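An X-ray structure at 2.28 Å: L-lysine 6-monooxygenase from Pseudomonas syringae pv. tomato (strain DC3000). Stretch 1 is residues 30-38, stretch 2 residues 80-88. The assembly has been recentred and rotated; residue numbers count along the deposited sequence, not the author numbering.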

# COMPACT_ATOMS: atom_id res chain seq x y z
N CYS A 30 -26.79 -7.26 21.60
CA CYS A 30 -26.45 -5.84 21.56
C CYS A 30 -27.63 -5.00 21.11
O CYS A 30 -27.81 -3.91 21.59
N ALA A 31 -28.43 -5.47 20.17
CA ALA A 31 -29.62 -4.71 19.76
C ALA A 31 -30.58 -4.54 20.93
O ALA A 31 -31.14 -3.46 21.12
N PHE A 32 -30.78 -5.60 21.69
CA PHE A 32 -31.70 -5.51 22.84
C PHE A 32 -31.14 -4.59 23.90
O PHE A 32 -31.86 -3.71 24.39
N GLU A 33 -29.87 -4.75 24.23
CA GLU A 33 -29.27 -3.86 25.21
C GLU A 33 -29.26 -2.40 24.76
O GLU A 33 -29.59 -1.54 25.55
N ASP A 34 -28.90 -2.10 23.51
CA ASP A 34 -29.02 -0.72 23.01
C ASP A 34 -30.41 -0.16 23.33
O ASP A 34 -30.54 0.96 23.80
N ALA A 35 -31.43 -0.97 23.06
CA ALA A 35 -32.81 -0.56 23.25
C ALA A 35 -33.18 -0.35 24.74
O ALA A 35 -33.75 0.68 25.10
N ARG A 36 -32.82 -1.32 25.57
CA ARG A 36 -32.97 -1.24 27.03
C ARG A 36 -32.35 0.05 27.59
O ARG A 36 -32.99 0.77 28.38
N GLU A 37 -31.12 0.34 27.19
CA GLU A 37 -30.39 1.49 27.73
C GLU A 37 -30.97 2.82 27.23
O GLU A 37 -30.83 3.84 27.89
N ALA A 38 -31.62 2.78 26.09
CA ALA A 38 -32.25 3.97 25.54
C ALA A 38 -33.72 4.09 25.96
O ALA A 38 -34.41 5.02 25.52
N PRO A 80 -22.98 -0.79 12.01
CA PRO A 80 -23.75 -0.60 10.76
C PRO A 80 -25.22 -0.49 11.01
O PRO A 80 -25.94 0.08 10.20
N ARG A 81 -25.65 -1.01 12.15
CA ARG A 81 -27.03 -0.91 12.65
C ARG A 81 -27.22 0.34 13.50
O ARG A 81 -28.21 1.05 13.35
N ASN A 82 -26.26 0.62 14.41
CA ASN A 82 -26.35 1.78 15.32
C ASN A 82 -24.97 2.28 15.77
O ASN A 82 -24.40 1.73 16.68
N PRO A 83 -24.43 3.28 15.10
CA PRO A 83 -23.11 3.77 15.46
C PRO A 83 -23.01 4.35 16.89
O PRO A 83 -21.92 4.48 17.39
N ARG A 84 -24.12 4.66 17.54
CA ARG A 84 -24.11 5.24 18.86
C ARG A 84 -24.10 4.18 19.95
O ARG A 84 -24.01 4.49 21.12
N SER A 85 -24.18 2.92 19.56
CA SER A 85 -24.13 1.83 20.51
C SER A 85 -22.90 1.93 21.39
O SER A 85 -21.84 2.34 20.95
N ARG A 86 -23.04 1.52 22.65
CA ARG A 86 -21.89 1.53 23.52
C ARG A 86 -20.94 0.35 23.27
O ARG A 86 -19.86 0.31 23.86
N PHE A 87 -21.30 -0.53 22.34
CA PHE A 87 -20.49 -1.70 21.97
C PHE A 87 -19.70 -1.57 20.66
O PHE A 87 -19.14 -2.54 20.17
N SER A 88 -19.60 -0.36 20.15
CA SER A 88 -18.81 -0.09 18.95
C SER A 88 -17.32 -0.32 19.17
O SER A 88 -16.85 -0.28 20.28

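The contact between the helix of residues 30-37 and the irregular segment 80-88 is organised around one buried carboxylate, that of D34. Its CA-to-CB bond runs sideways to the other stretch, but chi1 in the m well (-78°) with chi2 near 0° brings the carboxylate close to the segment, where each oxygen meets its own set of donors. OD2 accepts from R81 NH1 and NH2, both at 3.1 Å, in a salt bridge, and from N82 ND2 at 2.9 Å. OD1 accepts from S85 OG at 2.8 Å and from a water at 2.7 Å.

R81 points toward the helix. Its chain is extended through chi1 and chi2 (both t) and then bends at chi3 (p), which lays the guanidinium alongside the helix. D34 OD2 lies at the edge of this group, near its plane, where the N-H bonds can reach it; A31 N sits over one face, 3.5 Å from R81 NH2, and A31 CB packs 3.8 Å from R81 CZ. N82, with chi1 t, uses both ends of its amide: ND2 serves D34, while OD1 accepts from R84 N at 3.0 Å within the type I turn N82-S85. S85, also t, is similarly double-sided, since the OG that donates to D34 accepts from F87 N at 3.2 Å. The hydroxyl thus ties the second turn, S85-S88, to the helix.

The water extends the network to R86. While donating to D34 OD1, it accepts from R86 N at 2.9 Å and R86 NH1 at 3.1 Å, bridging a direct separation of 4.1 Å between D34 OD1 and R86 N. R86 leaves its backbone sideways with chi1 p, and t values at chi2 and chi3 extend it so that its end comes nearer the helix. There NH1 packs 3.5 Å from E37 CB, and NH2 forms a long salt bridge with E33 OE1 at 3.9 Å. The same E33 OE1 receives a weak hydrogen bond from R36 NE at 3.3 Å, so its charge is shared between two arginines whose NH2 atoms, R36 and R86, approach to 4.5 Å.

F87, chi1 m, points toward the helix and supplies the apolar part of the contact. C30, likewise m, directs SG at the ring obliquely, 3.8 Å from F87 CD2 and 4.3 Å from the ring centroid. E33 CB lies 4.0 Å from F87 CE2, an atom that also approaches D34 OD1 at 3.5 Å. F32 points away and makes no contact with the segment.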

# COMPACT_ATOMS: atom_id res chain seq x y z
CB CYS A 30 -25.26 -5.57 20.66
SG CYS A 30 -23.69 -6.17 21.30
CB ALA A 31 -30.35 -5.37 18.61
CB PHE A 32 -32.02 -6.88 23.40
CG PHE A 32 -32.98 -7.65 22.55
CD1 PHE A 32 -34.31 -7.28 22.50
CD2 PHE A 32 -32.55 -8.68 21.75
CE1 PHE A 32 -35.20 -7.95 21.70
CE2 PHE A 32 -33.43 -9.36 20.94
CZ PHE A 32 -34.77 -9.00 20.92
CB GLU A 33 -27.87 -4.32 25.61
CG GLU A 33 -27.86 -5.66 26.34
CD GLU A 33 -28.51 -5.61 27.73
OE1 GLU A 33 -28.36 -4.57 28.42
OE2 GLU A 33 -29.16 -6.61 28.13
CB ASP A 34 -28.81 -0.63 21.50
CG ASP A 34 -27.33 -0.69 21.08
OD1 ASP A 34 -26.43 -0.77 21.97
OD2 ASP A 34 -27.07 -0.67 19.85
CB ALA A 35 -33.72 -1.57 22.59
CB ARG A 36 -32.30 -2.46 27.69
CG ARG A 36 -32.70 -2.72 29.14
CD ARG A 36 -31.56 -3.35 29.95
NE ARG A 36 -30.40 -2.45 30.02
CZ ARG A 36 -30.20 -1.49 30.94
NH1 ARG A 36 -31.07 -1.27 31.92
NH2 ARG A 36 -29.11 -0.74 30.88
CB GLU A 37 -28.90 1.42 27.37
CG GLU A 37 -28.03 2.35 28.22
CD GLU A 37 -27.20 3.32 27.41
OE1 GLU A 37 -26.14 3.74 27.92
OE2 GLU A 37 -27.59 3.68 26.28
CB ALA A 38 -32.14 3.94 24.03
CB PRO A 80 -23.42 -1.86 9.91
CG PRO A 80 -22.19 -2.42 10.51
CD PRO A 80 -22.20 -2.04 11.98
CB ARG A 81 -27.37 -2.12 13.51
CG ARG A 81 -28.71 -2.02 14.20
CD ARG A 81 -29.06 -3.24 15.04
NE ARG A 81 -28.05 -3.50 16.06
CZ ARG A 81 -27.91 -2.82 17.19
NH1 ARG A 81 -28.75 -1.85 17.53
NH2 ARG A 81 -26.91 -3.13 18.02
CB ASN A 82 -27.19 1.40 16.55
CG ASN A 82 -27.15 2.45 17.62
OD1 ASN A 82 -26.98 3.62 17.34
ND2 ASN A 82 -27.31 2.02 18.86
CB PRO A 83 -22.87 4.89 14.44
CG PRO A 83 -23.70 4.49 13.26
CD PRO A 83 -24.94 3.95 13.89
CB ARG A 84 -25.33 6.13 19.04
CG ARG A 84 -25.44 7.17 17.96
CD ARG A 84 -26.53 8.14 18.30
NE ARG A 84 -26.14 9.02 19.41
CZ ARG A 84 -26.97 9.87 20.03
NH1 ARG A 84 -28.24 9.96 19.66
NH2 ARG A 84 -26.54 10.62 21.02
CB SER A 85 -24.12 0.51 19.75
OG SER A 85 -23.99 -0.59 20.62
CB ARG A 86 -22.32 1.65 24.98
CG ARG A 86 -22.85 0.42 25.67
CD ARG A 86 -23.54 0.87 26.96
NE ARG A 86 -24.03 -0.26 27.75
CZ ARG A 86 -25.21 -0.85 27.61
NH1 ARG A 86 -26.08 -0.47 26.66
NH2 ARG A 86 -25.53 -1.86 28.40
CB PHE A 87 -21.39 -2.91 21.93
CG PHE A 87 -22.33 -2.97 23.10
CD1 PHE A 87 -21.83 -3.19 24.39
CD2 PHE A 87 -23.68 -2.76 22.94
CE1 PHE A 87 -22.67 -3.23 25.49
CE2 PHE A 87 -24.53 -2.80 24.03
CZ PHE A 87 -24.03 -3.03 25.30
CB SER A 88 -19.07 1.34 18.48
OG SER A 88 -18.46 2.27 19.35
O HOH W 1 -25.52 0.91 23.94